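PDB 2GF4: protein Vng1086c from Halobacterium sp., which is of unknown function but binds calcium ions, as a small, mainly helical member of the uncharacterised UPF0058 family. Local coordinates for residues 19-24 with 29-34. Sequence-based numbering, arbitrary orientation.
Sequences QFLGFD and TAFAAY
Phe20 O accepts a 2.8 Å hydrogen bond from Phe23 N, which closes a turn where the chain leaves helix 3-21, beside Phe20, whose ring reaches across to Ala30 and Phe31. Gly22 N makes the same kind of bond to Gln19 O, at 3.0 Å. No hydrogen bond joins 19-24 to 29-34; apolar side chains make the contact. Its centre is an offset edge-to-face pair in which Phe31 turns its edge to the face of Phe20, with ring centroids 5.7 Å apart and planes at 86°. The closest atoms are Phe20 CD2 and Phe31 CE1 at 3.7 Å, CE1 coming obliquely to the CD2-CE2 side of the Phe20 ring. With CG anti to the backbone N (chi1 175°), Phe20 extends its ring to this meeting place. Ala30 CB lies 4.1 Å from Phe20 CE2; the small methyl, pointing toward 19-24, fills the approach to that atom. Leu21 CD2 approaches the rim of Phe31 near its plane, 4.5 Å from CD1, its branched end adding a looser apolar neighbour at a partly exposed border. On the other side of the contact, Ala32 N bonds to Thr29 O at 3.0 Å, closing a type I beta turn that places Ala30 and Phe31 at its two central positions, both CB atoms directed toward 19-24, and leaves Phe31 at the N-cap position of helix 32-37. Helix 48-71 helps bury both phenyl rings, a setting that suits large apolar groups: Phe20 also packs on Ala65 and Met66, and Phe31 on Ala61. With the Phe31 side chain about 11 Å from the bound calcium ion, this is plain hydrophobic core packing, characteristic of a small all-helical fold in which a connecting loop brings the chain back against the helix it has just left.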
loop_
_atom_site.group_PDB
_atom_site.type_symbol
_atom_site.label_atom_id
_atom_site.label_comp_id
_atom_site.label_asym_id
_atom_site.label_seq_id
_atom_site.Cartn_x
_atom_site.Cartn_y
_atom_site.Cartn_z
ATOM N N GLN A 19 -10.065 -15.233 -10.508
ATOM C CA GLN A 19 -10.295 -16.180 -9.416
ATOM C C GLN A 19 -11.059 -15.436 -8.299
ATOM O O GLN A 19 -12.119 -15.898 -7.878
ATOM C CB GLN A 19 -8.943 -16.629 -8.877
ATOM C CG GLN A 19 -9.081 -17.747 -7.905
ATOM C CD GLN A 19 -7.775 -18.193 -7.298
ATOM O OE1 GLN A 19 -6.711 -17.620 -7.543
ATOM N NE2 GLN A 19 -7.867 -19.221 -6.488
ATOM N N PHE A 20 -10.517 -14.300 -7.821
ATOM C CA PHE A 20 -11.136 -13.504 -6.757
ATOM C C PHE A 20 -12.570 -13.080 -7.108
ATOM O O PHE A 20 -13.460 -13.245 -6.272
ATOM C CB PHE A 20 -10.277 -12.255 -6.497
ATOM C CG PHE A 20 -10.864 -11.285 -5.507
ATOM C CD1 PHE A 20 -10.587 -11.374 -4.149
ATOM C CD2 PHE A 20 -11.675 -10.250 -5.946
ATOM C CE1 PHE A 20 -11.102 -10.429 -3.269
ATOM C CE2 PHE A 20 -12.181 -9.317 -5.061
ATOM C CZ PHE A 20 -11.897 -9.408 -3.730
ATOM N N LEU A 21 -12.793 -12.570 -8.324
ATOM C CA LEU A 21 -14.124 -12.116 -8.704
ATOM C C LEU A 21 -15.094 -13.259 -8.745
ATOM O O LEU A 21 -16.304 -13.047 -8.709
ATOM C CB LEU A 21 -14.061 -11.377 -10.033
ATOM C CG LEU A 21 -13.302 -10.041 -9.933
ATOM C CD1 LEU A 21 -13.112 -9.612 -11.328
ATOM C CD2 LEU A 21 -14.036 -8.963 -9.144
ATOM N N GLY A 22 -14.568 -14.480 -8.805
ATOM C CA GLY A 22 -15.445 -15.630 -8.781
ATOM C C GLY A 22 -15.828 -16.006 -7.346
ATOM O O GLY A 22 -16.675 -16.883 -7.171
ATOM N N PHE A 23 -15.284 -15.371 -6.318
ATOM C CA PHE A 23 -15.659 -15.801 -4.974
ATOM C C PHE A 23 -17.012 -15.319 -4.479
ATOM O O PHE A 23 -17.694 -14.501 -5.097
ATOM C CB PHE A 23 -14.584 -15.398 -3.966
ATOM C CG PHE A 23 -13.270 -16.097 -4.158
ATOM C CD1 PHE A 23 -13.195 -17.337 -4.777
ATOM C CD2 PHE A 23 -12.110 -15.530 -3.690
ATOM C CE1 PHE A 23 -11.970 -17.962 -4.935
ATOM C CE2 PHE A 23 -10.905 -16.155 -3.853
ATOM C CZ PHE A 23 -10.834 -17.369 -4.465
ATOM N N ASP A 24 -17.402 -15.882 -3.353
ATOM C CA ASP A 24 -18.645 -15.538 -2.725
ATOM C C ASP A 24 -18.576 -14.177 -2.078
ATOM O O ASP A 24 -17.628 -13.870 -1.350
ATOM C CB ASP A 24 -18.935 -16.510 -1.624
ATOM C CG ASP A 24 -20.391 -16.638 -1.366
ATOM O OD1 ASP A 24 -21.116 -16.849 -2.349
ATOM O OD2 ASP A 24 -20.838 -16.538 -0.216
ATOM N N THR A 29 -15.889 -4.342 -7.375
ATOM C CA THR A 29 -15.255 -3.127 -7.890
ATOM C C THR A 29 -13.796 -3.033 -7.400
ATOM O O THR A 29 -13.127 -2.013 -7.641
ATOM C CB THR A 29 -15.981 -1.864 -7.367
ATOM O OG1 THR A 29 -15.827 -1.742 -5.940
ATOM C CG2 THR A 29 -17.429 -2.015 -7.570
ATOM N N ALA A 30 -13.265 -4.084 -6.787
ATOM C CA ALA A 30 -11.937 -3.989 -6.221
ATOM C C ALA A 30 -10.828 -3.599 -7.136
ATOM O O ALA A 30 -9.862 -2.946 -6.715
ATOM C CB ALA A 30 -11.615 -5.269 -5.559
ATOM N N PHE A 31 -10.966 -3.951 -8.395
ATOM C CA PHE A 31 -9.884 -3.639 -9.296
ATOM C C PHE A 31 -10.185 -2.475 -10.186
ATOM O O PHE A 31 -9.636 -2.397 -11.288
ATOM C CB PHE A 31 -9.551 -4.880 -10.104
ATOM C CG PHE A 31 -9.140 -6.026 -9.249
ATOM C CD1 PHE A 31 -10.063 -6.947 -8.803
ATOM C CD2 PHE A 31 -7.821 -6.178 -8.875
ATOM C CE1 PHE A 31 -9.675 -7.982 -8.009
ATOM C CE2 PHE A 31 -7.447 -7.215 -8.080
ATOM C CZ PHE A 31 -8.370 -8.115 -7.652
ATOM N N ALA A 32 -10.979 -1.540 -9.729
ATOM C CA ALA A 32 -11.293 -0.455 -10.627
ATOM C C ALA A 32 -10.139 0.421 -11.027
ATOM O O ALA A 32 -10.186 0.989 -12.118
ATOM C CB ALA A 32 -12.362 0.335 -10.077
ATOM N N ALA A 33 -9.104 0.534 -10.207
ATOM C CA ALA A 33 -7.972 1.331 -10.648
ATOM C C ALA A 33 -7.191 0.597 -11.744
ATOM O O ALA A 33 -6.708 1.256 -12.668
ATOM C CB ALA A 33 -7.108 1.585 -9.543
ATOM N N TYR A 34 -7.023 -0.725 -11.645
ATOM C CA TYR A 34 -6.320 -1.444 -12.700
ATOM C C TYR A 34 -7.086 -1.247 -14.013
ATOM O O TYR A 34 -6.446 -1.011 -15.026
ATOM C CB TYR A 34 -6.249 -2.927 -12.367
ATOM C CG TYR A 34 -5.869 -3.799 -13.525
ATOM C CD1 TYR A 34 -4.542 -3.943 -13.911
ATOM C CD2 TYR A 34 -6.840 -4.522 -14.204
ATOM C CE1 TYR A 34 -4.203 -4.781 -14.922
ATOM C CE2 TYR A 34 -6.507 -5.352 -15.220
ATOM C CZ TYR A 34 -5.190 -5.475 -15.561
ATOM O OH TYR A 34 -4.844 -6.289 -16.593
#